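Long-range contacts in PHD finger protein 3 (Homo sapiens, PDB 6Q2V), which probably binds zinc through its PHD finger and, through the SPOC domain present in this fragment, probably recognises phosphorylated partner proteins: residues A[54-59]-A[101-106]; A[23-28]-A[88-93]; A[72-77]-A[154-159]. One frame throughout, in Å; residues are numbered along the deposited sequence.

Three contacts on one seven-stranded sheet illustrate how chemistry follows place in a fold. Interaction 1 and interaction 3 are surface contacts built on antiparallel strand pairing: 48-55 beside 104-107 in the first, 73-82 beside 147-155 in the last. Interaction 2 is partly buried and sets helix 85-101 against strand 25-35 through aromatic and apolar side chains instead of backbone bonds. Strands 25-35 and 73-82 are sheet neighbours, yet interactions 2 and 3 sit on opposite sides of the chain's centre, their centres about 29 Å apart. Interaction 1 combines apolar contacts with an arginine-rich edge, whereas interaction 3 frays into lysine, glutamate and glutamine.

Interaction 1 of 3, residues A[54-59]-A[101-106]; sequences RISPQT and RKRYGV
I55 meets V106 methyl to methyl at the apolar centre, CG2 lying 3.6 Å from CG2. The same I55 methyl also touches Y104 CB, while Y118 of strand 114-122 packs against both I55 and V106. Beside them P57, in the first turn of helix 57-69, lays its CB over one face of the Y104 ring, 3.8 Å from the centroid and 26° off the normal, a CH-pi contact. Y104 turns its ring there with CG beside the backbone N (chi1 -64°), and W61 meets the ring almost perpendicularly. Around these side chains the strands pair antiparallel: Y104 N gives I55 O a nearly straight bond of 3.2 Å (176°), while the return bond from I55 N to Y104 O is weak. Further out, the aliphatic part of R103 runs past I55 O, and its NH1 bonds K102 O from above the carbonyl plane at the Schellman end of helix 85-101. At the polar edge R101 CD lies over one face of the R54 guanidinium, with R54 NH2 3.5 Å from R101 NE. R101 NH1 bonds Y97 O and its guanidinium makes a cation-pi contact with Y97; with R54 exposed, Y97 and solvent probably ease the like charges.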
ATOM      1  N   ARG A  54       8.218  -2.711  10.951  1.00 58.82           N
ATOM      2  CA  ARG A  54       7.510  -1.451  11.113  1.00 63.24           C
ATOM      3  C   ARG A  54       8.422  -0.283  10.749  1.00 74.55           C
ATOM      4  O   ARG A  54       9.631  -0.435  10.560  1.00 80.49           O
ATOM      5  CB  ARG A  54       7.001  -1.298  12.552  1.00 67.45           C
ATOM      6  CG  ARG A  54       6.982  -2.589  13.359  1.00 73.75           C
ATOM      7  CD  ARG A  54       6.880  -2.299  14.852  1.00 86.08           C
ATOM      8  NE  ARG A  54       6.657  -3.508  15.641  1.00 88.20           N
ATOM      9  CZ  ARG A  54       6.496  -3.518  16.960  1.00 79.73           C
ATOM     10  NH1 ARG A  54       6.536  -2.382  17.644  1.00 87.44           N
ATOM     11  NH2 ARG A  54       6.297  -4.663  17.600  1.00 68.65           N
ATOM     12  N   ILE A  55       7.820   0.903  10.656  1.00 61.24           N
ATOM     13  CA  ILE A  55       8.556   2.120  10.334  1.00 61.77           C
ATOM     14  C   ILE A  55       7.735   3.303  10.821  1.00 70.29           C
ATOM     15  O   ILE A  55       6.502   3.253  10.846  1.00 71.38           O
ATOM     16  CB  ILE A  55       8.859   2.210   8.816  1.00 63.61           C
ATOM     17  CG1 ILE A  55       9.844   3.347   8.527  1.00 59.82           C
ATOM     18  CG2 ILE A  55       7.576   2.387   8.016  1.00 60.55           C
ATOM     19  CD1 ILE A  55      10.188   3.503   7.062  1.00 57.31           C
ATOM     20  N   SER A  56       8.424   4.367  11.223  1.00 74.58           N
ATOM     21  CA  SER A  56       7.733   5.563  11.676  1.00 73.31           C
ATOM     22  C   SER A  56       7.074   6.266  10.491  1.00 66.87           C
ATOM     23  O   SER A  56       7.689   6.400   9.427  1.00 66.33           O
ATOM     24  CB  SER A  56       8.702   6.515  12.377  1.00 74.37           C
ATOM     25  OG  SER A  56       8.007   7.571  13.016  1.00 79.26           O
ATOM     26  N   PRO A  57       5.824   6.716  10.639  1.00 66.74           N
ATOM     27  CA  PRO A  57       5.141   7.355   9.500  1.00 64.46           C
ATOM     28  C   PRO A  57       5.838   8.605   8.992  1.00 61.29           C
ATOM     29  O   PRO A  57       5.842   8.854   7.779  1.00 63.17           O
ATOM     30  CB  PRO A  57       3.748   7.671  10.066  1.00 57.92           C
ATOM     31  CG  PRO A  57       3.569   6.708  11.195  1.00 61.94           C
ATOM     32  CD  PRO A  57       4.932   6.540  11.796  1.00 67.74           C
ATOM     33  N   GLN A  58       6.431   9.403   9.883  1.00 65.62           N
ATOM     34  CA  GLN A  58       7.089  10.626   9.437  1.00 76.42           C
ATOM     35  C   GLN A  58       8.387  10.327   8.697  1.00 72.05           C
ATOM     36  O   GLN A  58       8.810  11.120   7.849  1.00 72.27           O
ATOM     37  CB  GLN A  58       7.335  11.556  10.628  1.00 84.00           C
ATOM     38  CG  GLN A  58       8.775  11.635  11.101  1.00 82.33           C
ATOM     39  CD  GLN A  58       8.940  12.569  12.284  1.00 88.41           C
ATOM     40  OE1 GLN A  58       8.089  12.619  13.172  1.00 82.83           O
ATOM     41  NE2 GLN A  58      10.038  13.316  12.300  1.00 76.27           N
ATOM     42  N   THR A  59       9.027   9.192   8.993  1.00 73.79           N
ATOM     43  CA  THR A  59      10.146   8.746   8.170  1.00 64.45           C
ATOM     44  C   THR A  59       9.690   8.443   6.750  1.00 64.30           C
ATOM     45  O   THR A  59      10.450   8.636   5.793  1.00 66.29           O
ATOM     46  CB  THR A  59      10.804   7.514   8.800  1.00 64.13           C
ATOM     47  OG1 THR A  59      11.253   7.834  10.123  1.00 66.25           O
ATOM     48  CG2 THR A  59      11.993   7.044   7.972  1.00 56.41           C
ATOM     49  N   ARG A 101      -0.061   0.540  17.171  1.00 59.92           N
ATOM     50  CA  ARG A 101       1.323   0.958  17.356  1.00 61.28           C
ATOM     51  C   ARG A 101       1.655   2.253  16.627  1.00 61.80           C
ATOM     52  O   ARG A 101       2.771   2.762  16.791  1.00 76.77           O
ATOM     53  CB  ARG A 101       2.273  -0.148  16.891  1.00 60.93           C
ATOM     54  CG  ARG A 101       2.407  -1.302  17.872  1.00 55.60           C
ATOM     55  CD  ARG A 101       3.011  -2.526  17.205  1.00 66.59           C
ATOM     56  NE  ARG A 101       2.952  -3.704  18.066  1.00 76.72           N
ATOM     57  CZ  ARG A 101       1.872  -4.461  18.227  1.00 65.96           C
ATOM     58  NH1 ARG A 101       0.751  -4.167  17.579  1.00 64.85           N
ATOM     59  NH2 ARG A 101       1.910  -5.514  19.031  1.00 61.53           N
ATOM     60  N   LYS A 102       0.725   2.792  15.840  1.00 64.69           N
ATOM     61  CA  LYS A 102       0.932   4.017  15.070  1.00 67.39           C
ATOM     62  C   LYS A 102       2.172   3.900  14.183  1.00 67.84           C
ATOM     63  O   LYS A 102       3.122   4.678  14.277  1.00 73.18           O
ATOM     64  CB  LYS A 102       1.023   5.237  15.993  1.00 64.46           C
ATOM     65  CG  LYS A 102      -0.279   5.581  16.698  1.00 68.84           C
ATOM     66  CD  LYS A 102      -0.511   7.085  16.727  1.00 59.89           C
ATOM     67  CE  LYS A 102      -1.794   7.437  17.464  1.00 53.80           C
ATOM     68  NZ  LYS A 102      -2.651   6.242  17.707  1.00 58.68           N
ATOM     69  N   ARG A 103       2.146   2.893  13.312  1.00 63.91           N
ATOM     70  CA  ARG A 103       3.263   2.601  12.429  1.00 64.20           C
ATOM     71  C   ARG A 103       2.736   2.198  11.059  1.00 63.03           C
ATOM     72  O   ARG A 103       1.541   1.954  10.872  1.00 59.77           O
ATOM     73  CB  ARG A 103       4.156   1.488  12.994  1.00 63.89           C
ATOM     74  CG  ARG A 103       4.860   1.836  14.295  1.00 67.96           C
ATOM     75  CD  ARG A 103       6.078   2.705  14.047  1.00 75.82           C
ATOM     76  NE  ARG A 103       6.696   3.144  15.295  1.00 73.99           N
ATOM     77  CZ  ARG A 103       6.325   4.225  15.971  1.00 80.21           C
ATOM     78  NH1 ARG A 103       5.335   4.984  15.519  1.00 73.54           N
ATOM     79  NH2 ARG A 103       6.943   4.550  17.097  1.00 81.88           N
ATOM     80  N   TYR A 104       3.649   2.134  10.098  1.00 60.85           N
ATOM     81  CA  TYR A 104       3.385   1.593   8.774  1.00 53.45           C
ATOM     82  C   TYR A 104       4.144   0.284   8.602  1.00 54.81           C
ATOM     83  O   TYR A 104       5.035  -0.057   9.385  1.00 59.98           O
ATOM     84  CB  TYR A 104       3.792   2.585   7.676  1.00 55.61           C
ATOM     85  CG  TYR A 104       3.015   3.884   7.667  1.00 48.24           C
ATOM     86  CD1 TYR A 104       1.780   3.987   8.291  1.00 51.13           C
ATOM     87  CD2 TYR A 104       3.521   5.007   7.025  1.00 55.02           C
ATOM     88  CE1 TYR A 104       1.071   5.174   8.281  1.00 57.43           C
ATOM     89  CE2 TYR A 104       2.819   6.198   7.008  1.00 55.29           C
ATOM     90  CZ  TYR A 104       1.596   6.276   7.638  1.00 61.80           C
ATOM     91  OH  TYR A 104       0.895   7.459   7.626  1.00 57.38           O
ATOM     92  N   GLY A 105       3.778  -0.454   7.561  1.00 53.92           N
ATOM     93  CA  GLY A 105       4.473  -1.672   7.195  1.00 57.61           C
ATOM     94  C   GLY A 105       5.389  -1.435   6.010  1.00 50.96           C
ATOM     95  O   GLY A 105       5.169  -0.531   5.210  1.00 50.90           O
ATOM     96  N   VAL A 106       6.435  -2.253   5.909  1.00 50.81           N
ATOM     97  CA  VAL A 106       7.400  -2.169   4.820  1.00 48.02           C
ATOM     98  C   VAL A 106       7.486  -3.530   4.146  1.00 45.83           C
ATOM     99  O   VAL A 106       7.591  -4.559   4.825  1.00 51.33           O
ATOM    100  CB  VAL A 106       8.790  -1.724   5.314  1.00 44.40           C
ATOM    101  CG1 VAL A 106       9.610  -1.179   4.156  1.00 49.18           C
ATOM    102  CG2 VAL A 106       8.665  -0.690   6.418  1.00 45.99           C
TER

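Interaction 2 of 3, residues A[23-28]-A[88-93]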
ATOM      1  N   SER A  23       3.889 -14.558  11.698  1.00 79.72           N
ATOM      2  CA  SER A  23       3.510 -14.622  13.109  1.00 76.77           C
ATOM      3  C   SER A  23       2.584 -13.482  13.524  1.00 69.71           C
ATOM      4  O   SER A  23       2.560 -13.093  14.694  1.00 67.20           O
ATOM      5  CB  SER A  23       4.745 -14.659  14.017  1.00 80.00           C
ATOM      6  OG  SER A  23       5.729 -15.537  13.503  1.00 81.22           O
ATOM      7  N   VAL A  24       1.809 -12.939  12.583  1.00 69.43           N
ATOM      8  CA  VAL A  24       0.812 -11.922  12.906  1.00 65.60           C
ATOM      9  C   VAL A  24      -0.447 -12.174  12.087  1.00 64.28           C
ATOM     10  O   VAL A  24      -1.533 -12.367  12.647  1.00 67.14           O
ATOM     11  CB  VAL A  24       1.353 -10.498  12.670  1.00 61.25           C
ATOM     12  CG1 VAL A  24       0.205  -9.517  12.458  1.00 55.67           C
ATOM     13  CG2 VAL A  24       2.210 -10.050  13.843  1.00 65.58           C
ATOM     14  N   ALA A  25      -0.311 -12.186  10.762  1.00 56.55           N
ATOM     15  CA  ALA A  25      -1.454 -12.360   9.874  1.00 54.96           C
ATOM     16  C   ALA A  25      -0.958 -12.581   8.454  1.00 52.88           C
ATOM     17  O   ALA A  25       0.143 -12.156   8.094  1.00 52.43           O
ATOM     18  CB  ALA A  25      -2.392 -11.146   9.918  1.00 57.99           C
ATOM     19  N   LYS A  26      -1.787 -13.253   7.658  1.00 52.01           N
ATOM     20  CA  LYS A  26      -1.551 -13.406   6.229  1.00 56.40           C
ATOM     21  C   LYS A  26      -2.871 -13.794   5.577  1.00 53.56           C
ATOM     22  O   LYS A  26      -3.656 -14.549   6.158  1.00 46.15           O
ATOM     23  CB  LYS A  26      -0.451 -14.439   5.939  1.00 54.54           C
ATOM     24  CG  LYS A  26      -0.902 -15.887   5.873  1.00 62.90           C
ATOM     25  CD  LYS A  26       0.177 -16.757   5.250  1.00 71.20           C
ATOM     26  CE  LYS A  26      -0.427 -17.909   4.467  1.00 76.81           C
ATOM     27  NZ  LYS A  26      -1.540 -17.449   3.596  1.00 69.04           N
ATOM     28  N   PHE A  27      -3.119 -13.258   4.384  1.00 50.32           N
ATOM     29  CA  PHE A  27      -4.447 -13.350   3.790  1.00 45.36           C
ATOM     30  C   PHE A  27      -4.368 -12.989   2.314  1.00 42.30           C
ATOM     31  O   PHE A  27      -3.453 -12.285   1.877  1.00 45.12           O
ATOM     32  CB  PHE A  27      -5.438 -12.427   4.507  1.00 45.90           C
ATOM     33  CG  PHE A  27      -4.959 -11.005   4.633  1.00 38.41           C
ATOM     34  CD1 PHE A  27      -4.168 -10.617   5.702  1.00 43.53           C
ATOM     35  CD2 PHE A  27      -5.295 -10.059   3.679  1.00 36.83           C
ATOM     36  CE1 PHE A  27      -3.722  -9.313   5.819  1.00 35.92           C
ATOM     37  CE2 PHE A  27      -4.853  -8.754   3.790  1.00 40.98           C
ATOM     38  CZ  PHE A  27      -4.066  -8.381   4.862  1.00 38.88           C
ATOM     39  N   VAL A  28      -5.348 -13.479   1.555  1.00 42.74           N
ATOM     40  CA  VAL A  28      -5.513 -13.084   0.161  1.00 48.05           C
ATOM     41  C   VAL A  28      -6.176 -11.715   0.112  1.00 47.20           C
ATOM     42  O   VAL A  28      -6.970 -11.353   0.986  1.00 48.75           O
ATOM     43  CB  VAL A  28      -6.336 -14.132  -0.614  1.00 44.50           C
ATOM     44  CG1 VAL A  28      -6.103 -13.997  -2.113  1.00 44.92           C
ATOM     45  CG2 VAL A  28      -6.003 -15.534  -0.140  1.00 50.27           C
ATOM     46  N   GLN A  88     -10.875 -11.557   5.782  1.00 50.86           N
ATOM     47  CA  GLN A  88     -11.222 -10.333   6.496  1.00 42.83           C
ATOM     48  C   GLN A  88     -10.826 -10.410   7.965  1.00 46.23           C
ATOM     49  O   GLN A  88     -10.489  -9.384   8.568  1.00 46.00           O
ATOM     50  CB  GLN A  88     -12.720 -10.058   6.360  1.00 44.27           C
ATOM     51  CG  GLN A  88     -13.182  -8.761   7.001  1.00 48.94           C
ATOM     52  CD  GLN A  88     -14.463  -8.234   6.387  1.00 62.40           C
ATOM     53  OE1 GLN A  88     -14.499  -7.125   5.853  1.00 67.47           O
ATOM     54  NE2 GLN A  88     -15.525  -9.029   6.457  1.00 64.89           N
ATOM     55  N   ILE A  89     -10.855 -11.608   8.552  1.00 37.77           N
ATOM     56  CA  ILE A  89     -10.460 -11.758   9.949  1.00 41.64           C
ATOM     57  C   ILE A  89      -8.984 -11.421  10.119  1.00 48.39           C
ATOM     58  O   ILE A  89      -8.590 -10.753  11.083  1.00 55.66           O
ATOM     59  CB  ILE A  89     -10.791 -13.178  10.451  1.00 44.56           C
ATOM     60  CG1 ILE A  89     -12.130 -13.192  11.195  1.00 51.14           C
ATOM     61  CG2 ILE A  89      -9.693 -13.712  11.362  1.00 42.60           C
ATOM     62  CD1 ILE A  89     -13.305 -12.692  10.383  1.00 59.20           C
ATOM     63  N   SER A  90      -8.146 -11.859   9.174  1.00 55.71           N
ATOM     64  CA  SER A  90      -6.724 -11.538   9.233  1.00 50.56           C
ATOM     65  C   SER A  90      -6.435 -10.133   8.721  1.00 42.64           C
ATOM     66  O   SER A  90      -5.503  -9.482   9.209  1.00 47.58           O
ATOM     67  CB  SER A  90      -5.919 -12.565   8.438  1.00 49.02           C
ATOM     68  OG  SER A  90      -5.612 -13.696   9.235  1.00 46.48           O
ATOM     69  N   TYR A  91      -7.206  -9.659   7.737  1.00 45.53           N
ATOM     70  CA  TYR A  91      -7.091  -8.274   7.291  1.00 45.34           C
ATOM     71  C   TYR A  91      -7.281  -7.316   8.460  1.00 47.62           C
ATOM     72  O   TYR A  91      -6.512  -6.364   8.634  1.00 43.16           O
ATOM     73  CB  TYR A  91      -8.119  -8.003   6.186  1.00 39.79           C
ATOM     74  CG  TYR A  91      -8.040  -6.636   5.528  1.00 39.31           C
ATOM     75  CD1 TYR A  91      -8.449  -5.488   6.199  1.00 49.17           C
ATOM     76  CD2 TYR A  91      -7.584  -6.499   4.223  1.00 44.90           C
ATOM     77  CE1 TYR A  91      -8.386  -4.245   5.599  1.00 49.36           C
ATOM     78  CE2 TYR A  91      -7.520  -5.259   3.614  1.00 40.13           C
ATOM     79  CZ  TYR A  91      -7.922  -4.137   4.307  1.00 47.65           C
ATOM     80  OH  TYR A  91      -7.860  -2.900   3.707  1.00 48.63           O
ATOM     81  N   THR A  92      -8.309  -7.560   9.276  1.00 57.00           N
ATOM     82  CA  THR A  92      -8.548  -6.725  10.446  1.00 53.59           C
ATOM     83  C   THR A  92      -7.419  -6.847  11.463  1.00 55.00           C
ATOM     84  O   THR A  92      -7.074  -5.861  12.125  1.00 55.57           O
ATOM     85  CB  THR A  92      -9.889  -7.095  11.083  1.00 45.80           C
ATOM     86  OG1 THR A  92     -10.934  -6.951  10.112  1.00 50.01           O
ATOM     87  CG2 THR A  92     -10.191  -6.201  12.273  1.00 45.05           C
ATOM     88  N   LEU A  93      -6.826  -8.037  11.593  1.00 59.89           N
ATOM     89  CA  LEU A  93      -5.719  -8.220  12.527  1.00 58.19           C
ATOM     90  C   LEU A  93      -4.520  -7.366  12.131  1.00 54.78           C
ATOM     91  O   LEU A  93      -3.939  -6.664  12.967  1.00 53.11           O
ATOM     92  CB  LEU A  93      -5.325  -9.695  12.594  1.00 60.31           C
ATOM     93  CG  LEU A  93      -6.281 -10.646  13.317  1.00 69.00           C
ATOM     94  CD1 LEU A  93      -5.930 -12.093  13.003  1.00 64.00           C
ATOM     95  CD2 LEU A  93      -6.262 -10.399  14.817  1.00 61.42           C
TER
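F27 and Y91 supply the aromatic part of this contact. The F27 ring receives the helix backbone on one face: Y91 CA stands 3.9 Å from the ring centroid and only 14° off the normal, a CH-pi contact. The two rings themselves meet obliquely, centroids 5.5 Å apart and planes at 56°, with F27 CE2 reaching Y91 CD2 at 3.6 Å. F27 holds CG between its backbone N and carbonyl carbon (chi1 52°), which sets the ring face under the Y91 backbone; L94 of the helix and L148 of strand 147-155 also touch it. An alanine here removes the ring, and the gap beneath Y91 CA would probably leave the Y91 ring freer to shift.

In the SPOC domain this is helix 85-101 lying against strand 25-35, the short axes 7.2 Å apart and running more nearly antiparallel than parallel. V24 and A25 both face one residue of strand 15-21 in a classic beta bulge as the strand begins.

Contacts of A25 and S90 continue toward that bulge. A25 CB approaches S90 O at 3.6 Å and L93 CB at 4.2 Å, while S90 CB lies against F27 CD1.

Polar contacts within the pair are slight: S90 OG stays 3.7 Å from K26 O, not a hydrogen bond. The hydrogen bonds lead outward: V28 N to D87 OD2 on the same helix, and Y91 OH to both L148 N and F80 O.

Interaction 3 of 3, residues A[72-77]-A[154-159]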
ATOM      1  N   THR A  72      12.250  11.644 -10.285  1.00 67.37           N
ATOM      2  CA  THR A  72      12.961  10.401 -10.545  1.00 67.60           C
ATOM      3  C   THR A  72      12.120   9.160 -10.277  1.00 69.50           C
ATOM      4  O   THR A  72      12.322   8.133 -10.934  1.00 65.13           O
ATOM      5  CB  THR A  72      14.246  10.368  -9.702  1.00 65.12           C
ATOM      6  OG1 THR A  72      15.236  11.205 -10.311  1.00 79.05           O
ATOM      7  CG2 THR A  72      14.800   8.971  -9.584  1.00 69.25           C
ATOM      8  N   LYS A  73      11.167   9.229  -9.350  1.00 64.16           N
ATOM      9  CA  LYS A  73      10.299   8.100  -9.051  1.00 69.86           C
ATOM     10  C   LYS A  73       8.852   8.564  -8.965  1.00 63.97           C
ATOM     11  O   LYS A  73       8.570   9.714  -8.613  1.00 59.33           O
ATOM     12  CB  LYS A  73      10.700   7.410  -7.739  1.00 67.08           C
ATOM     13  CG  LYS A  73      12.146   6.942  -7.682  1.00 65.78           C
ATOM     14  CD  LYS A  73      12.937   7.746  -6.664  1.00 70.78           C
ATOM     15  CE  LYS A  73      14.354   7.223  -6.507  1.00 77.14           C
ATOM     16  NZ  LYS A  73      15.302   8.321  -6.166  1.00 73.73           N
ATOM     17  N   GLU A  74       7.935   7.656  -9.286  1.00 65.99           N
ATOM     18  CA  GLU A  74       6.506   7.931  -9.246  1.00 64.66           C
ATOM     19  C   GLU A  74       5.864   7.227  -8.060  1.00 65.29           C
ATOM     20  O   GLU A  74       6.188   6.072  -7.759  1.00 62.44           O
ATOM     21  CB  GLU A  74       5.810   7.485 -10.536  1.00 54.71           C
ATOM     22  CG  GLU A  74       6.602   7.727 -11.805  1.00 70.43           C
ATOM     23  CD  GLU A  74       6.249   6.739 -12.899  1.00 88.49           C
ATOM     24  OE1 GLU A  74       6.538   7.025 -14.080  1.00 82.55           O
ATOM     25  OE2 GLU A  74       5.678   5.675 -12.577  1.00 87.89           O
ATOM     26  N   ILE A  75       4.952   7.925  -7.398  1.00 69.56           N
ATOM     27  CA  ILE A  75       4.162   7.361  -6.311  1.00 55.18           C
ATOM     28  C   ILE A  75       2.933   6.689  -6.904  1.00 53.21           C
ATOM     29  O   ILE A  75       2.320   7.204  -7.847  1.00 60.45           O
ATOM     30  CB  ILE A  75       3.765   8.456  -5.300  1.00 56.75           C
ATOM     31  CG1 ILE A  75       5.011   9.087  -4.665  1.00 55.64           C
ATOM     32  CG2 ILE A  75       2.809   7.896  -4.251  1.00 64.05           C
ATOM     33  CD1 ILE A  75       5.514   8.366  -3.432  1.00 59.85           C
ATOM     34  N   CYS A  76       2.569   5.528  -6.360  1.00 49.45           N
ATOM     35  CA  CYS A  76       1.347   4.836  -6.755  1.00 53.69           C
ATOM     36  C   CYS A  76       0.678   4.277  -5.510  1.00 53.47           C
ATOM     37  O   CYS A  76       1.244   3.410  -4.838  1.00 51.44           O
ATOM     38  CB  CYS A  76       1.636   3.717  -7.756  1.00 59.43           C
ATOM     39  SG  CYS A  76       0.178   2.743  -8.181  1.00 69.14           S
ATOM     40  N   VAL A  77      -0.522   4.767  -5.213  1.00 49.66           N
ATOM     41  CA  VAL A  77      -1.289   4.340  -4.048  1.00 46.72           C
ATOM     42  C   VAL A  77      -2.398   3.405  -4.510  1.00 47.93           C
ATOM     43  O   VAL A  77      -3.128   3.715  -5.460  1.00 57.60           O
ATOM     44  CB  VAL A  77      -1.869   5.547  -3.292  1.00 43.74           C
ATOM     45  CG1 VAL A  77      -2.450   5.108  -1.959  1.00 30.80           C
ATOM     46  CG2 VAL A  77      -0.799   6.610  -3.092  1.00 47.48           C
ATOM     47  N   ARG A 154       8.115   3.534  -7.377  1.00 57.27           N
ATOM     48  CA  ARG A 154       8.690   2.908  -8.559  1.00 65.76           C
ATOM     49  C   ARG A 154       9.547   3.905  -9.326  1.00 62.87           C
ATOM     50  O   ARG A 154       9.252   5.102  -9.366  1.00 65.55           O
ATOM     51  CB  ARG A 154       7.601   2.357  -9.489  1.00 65.06           C
ATOM     52  CG  ARG A 154       6.301   1.999  -8.789  1.00 67.40           C
ATOM     53  CD  ARG A 154       5.208   1.681  -9.792  1.00 62.78           C
ATOM     54  NE  ARG A 154       5.499   0.467 -10.546  1.00 61.40           N
ATOM     55  CZ  ARG A 154       4.736  -0.004 -11.527  1.00 66.88           C
ATOM     56  NH1 ARG A 154       3.630   0.639 -11.875  1.00 50.58           N
ATOM     57  NH2 ARG A 154       5.079  -1.118 -12.158  1.00 72.47           N
ATOM     58  N   GLN A 155      10.603   3.390  -9.952  1.00 66.31           N
ATOM     59  CA  GLN A 155      11.502   4.223 -10.739  1.00 56.73           C
ATOM     60  C   GLN A 155      10.807   4.721 -12.003  1.00 62.44           C
ATOM     61  O   GLN A 155      10.058   3.984 -12.650  1.00 71.02           O
ATOM     62  CB  GLN A 155      12.762   3.433 -11.100  1.00 55.31           C
ATOM     63  CG  GLN A 155      13.840   4.247 -11.789  1.00 62.86           C
ATOM     64  CD  GLN A 155      14.717   5.015 -10.817  1.00 70.78           C
ATOM     65  OE1 GLN A 155      14.930   4.590  -9.681  1.00 71.14           O
ATOM     66  NE2 GLN A 155      15.236   6.152 -11.265  1.00 58.48           N
ATOM     67  N   LYS A 156      11.065   5.979 -12.355  1.00 62.26           N
ATOM     68  CA  LYS A 156      10.368   6.648 -13.452  1.00 65.42           C
ATOM     69  C   LYS A 156      10.994   6.259 -14.789  1.00 68.48           C
ATOM     70  O   LYS A 156      12.178   6.526 -15.020  1.00 64.75           O
ATOM     71  CB  LYS A 156      10.431   8.161 -13.247  1.00 62.29           C
ATOM     72  CG  LYS A 156       9.856   9.010 -14.360  1.00 58.69           C
ATOM     73  CD  LYS A 156       8.982  10.111 -13.776  1.00 68.44           C
ATOM     74  CE  LYS A 156       9.185  11.438 -14.493  1.00 69.28           C
ATOM     75  NZ  LYS A 156       9.004  12.595 -13.566  1.00 71.16           N
ATOM     76  N   LEU A 157      10.210   5.630 -15.668  1.00 63.41           N
ATOM     77  CA  LEU A 157      10.689   5.271 -17.002  1.00 65.20           C
ATOM     78  C   LEU A 157       9.512   4.838 -17.872  1.00 69.55           C
ATOM     79  O   LEU A 157       8.373   4.728 -17.407  1.00 75.23           O
ATOM     80  CB  LEU A 157      11.754   4.168 -16.944  1.00 60.95           C
ATOM     81  CG  LEU A 157      11.463   2.918 -16.111  1.00 66.19           C
ATOM     82  CD1 LEU A 157      10.838   1.841 -16.970  1.00 74.12           C
ATOM     83  CD2 LEU A 157      12.735   2.400 -15.458  1.00 56.15           C
ATOM     84  N   LYS A 158       9.813   4.596 -19.151  1.00 67.54           N
ATOM     85  CA  LYS A 158       8.873   4.086 -20.144  1.00 68.72           C
ATOM     86  C   LYS A 158       9.481   2.845 -20.781  1.00 70.46           C
ATOM     87  O   LYS A 158      10.638   2.877 -21.210  1.00 71.54           O
ATOM     88  CB  LYS A 158       8.574   5.144 -21.215  1.00 69.73           C
ATOM     89  CG  LYS A 158       7.305   5.945 -20.975  1.00 81.88           C
ATOM     90  CD  LYS A 158       7.206   7.132 -21.928  1.00 84.14           C
ATOM     91  CE  LYS A 158       7.207   6.710 -23.390  1.00 82.34           C
ATOM     92  NZ  LYS A 158       6.124   5.736 -23.696  1.00 75.50           N
ATOM     93  N   ARG A 159       8.710   1.762 -20.860  1.00 63.36           N
ATOM     94  CA  ARG A 159       9.268   0.446 -21.151  1.00 64.05           C
ATOM     95  C   ARG A 159       9.025   0.000 -22.589  1.00 75.62           C
ATOM     96  O   ARG A 159       8.301   0.629 -23.366  1.00 69.56           O
ATOM     97  CB  ARG A 159       8.687  -0.623 -20.225  1.00 61.07           C
ATOM     98  CG  ARG A 159       9.129  -0.578 -18.787  1.00 74.75           C
ATOM     99  CD  ARG A 159       8.065  -1.238 -17.934  1.00 84.71           C
ATOM    100  NE  ARG A 159       8.040  -0.744 -16.564  1.00 90.87           N
ATOM    101  CZ  ARG A 159       7.388   0.349 -16.185  1.00 94.03           C
ATOM    102  NH1 ARG A 159       6.736   1.080 -17.079  1.00 84.24           N
ATOM    103  NH2 ARG A 159       7.396   0.721 -14.916  1.00 90.29           N
TER
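E74 and R154 pair across two neighbouring antiparallel strands of the SPOC sheet, 73-82 and 147-155, and form its tightly tied part here. Their backbones make a hydrogen-bonded pair: E74 N to R154 O at 2.9 Å, nearly along the C=O axis, and R154 N to E74 O at 3.2 Å. One step on, K73 and Q155 form a non-hydrogen-bonded pair, and their side chains diverge. A third bond, from K156 N to T72 O at 2.9 Å, carries the pairing just beyond the strands. R154 is buried, and its guanidinium is claimed by a salt bridge from NH2 to D44 OD1 and a bond from NH1 to E39 O. E74 OE2 lies 5.5 Å from R154 NH1, too far for a salt bridge, although the opposite charges probably favour each other.

The outer side is looser and rests on side-chain contacts. E74 and K156 cross at about a right angle, with E74 OE1 passing 3.9 Å from K156 CG. The K156 chain, bent at chi2, chi3 and chi4, carries NZ to G71 O instead of to the glutamate, K156 NZ staying 6.1 Å from E74 OE1. Past the strand end the chain is more exposed, with K156 and L157 both at the surface. Q155 bends at chi2 (83°) and runs alongside T72, its amide set against the threonine, with Q155 NE2 3.3 Å from the methyl carbon T72 CG2.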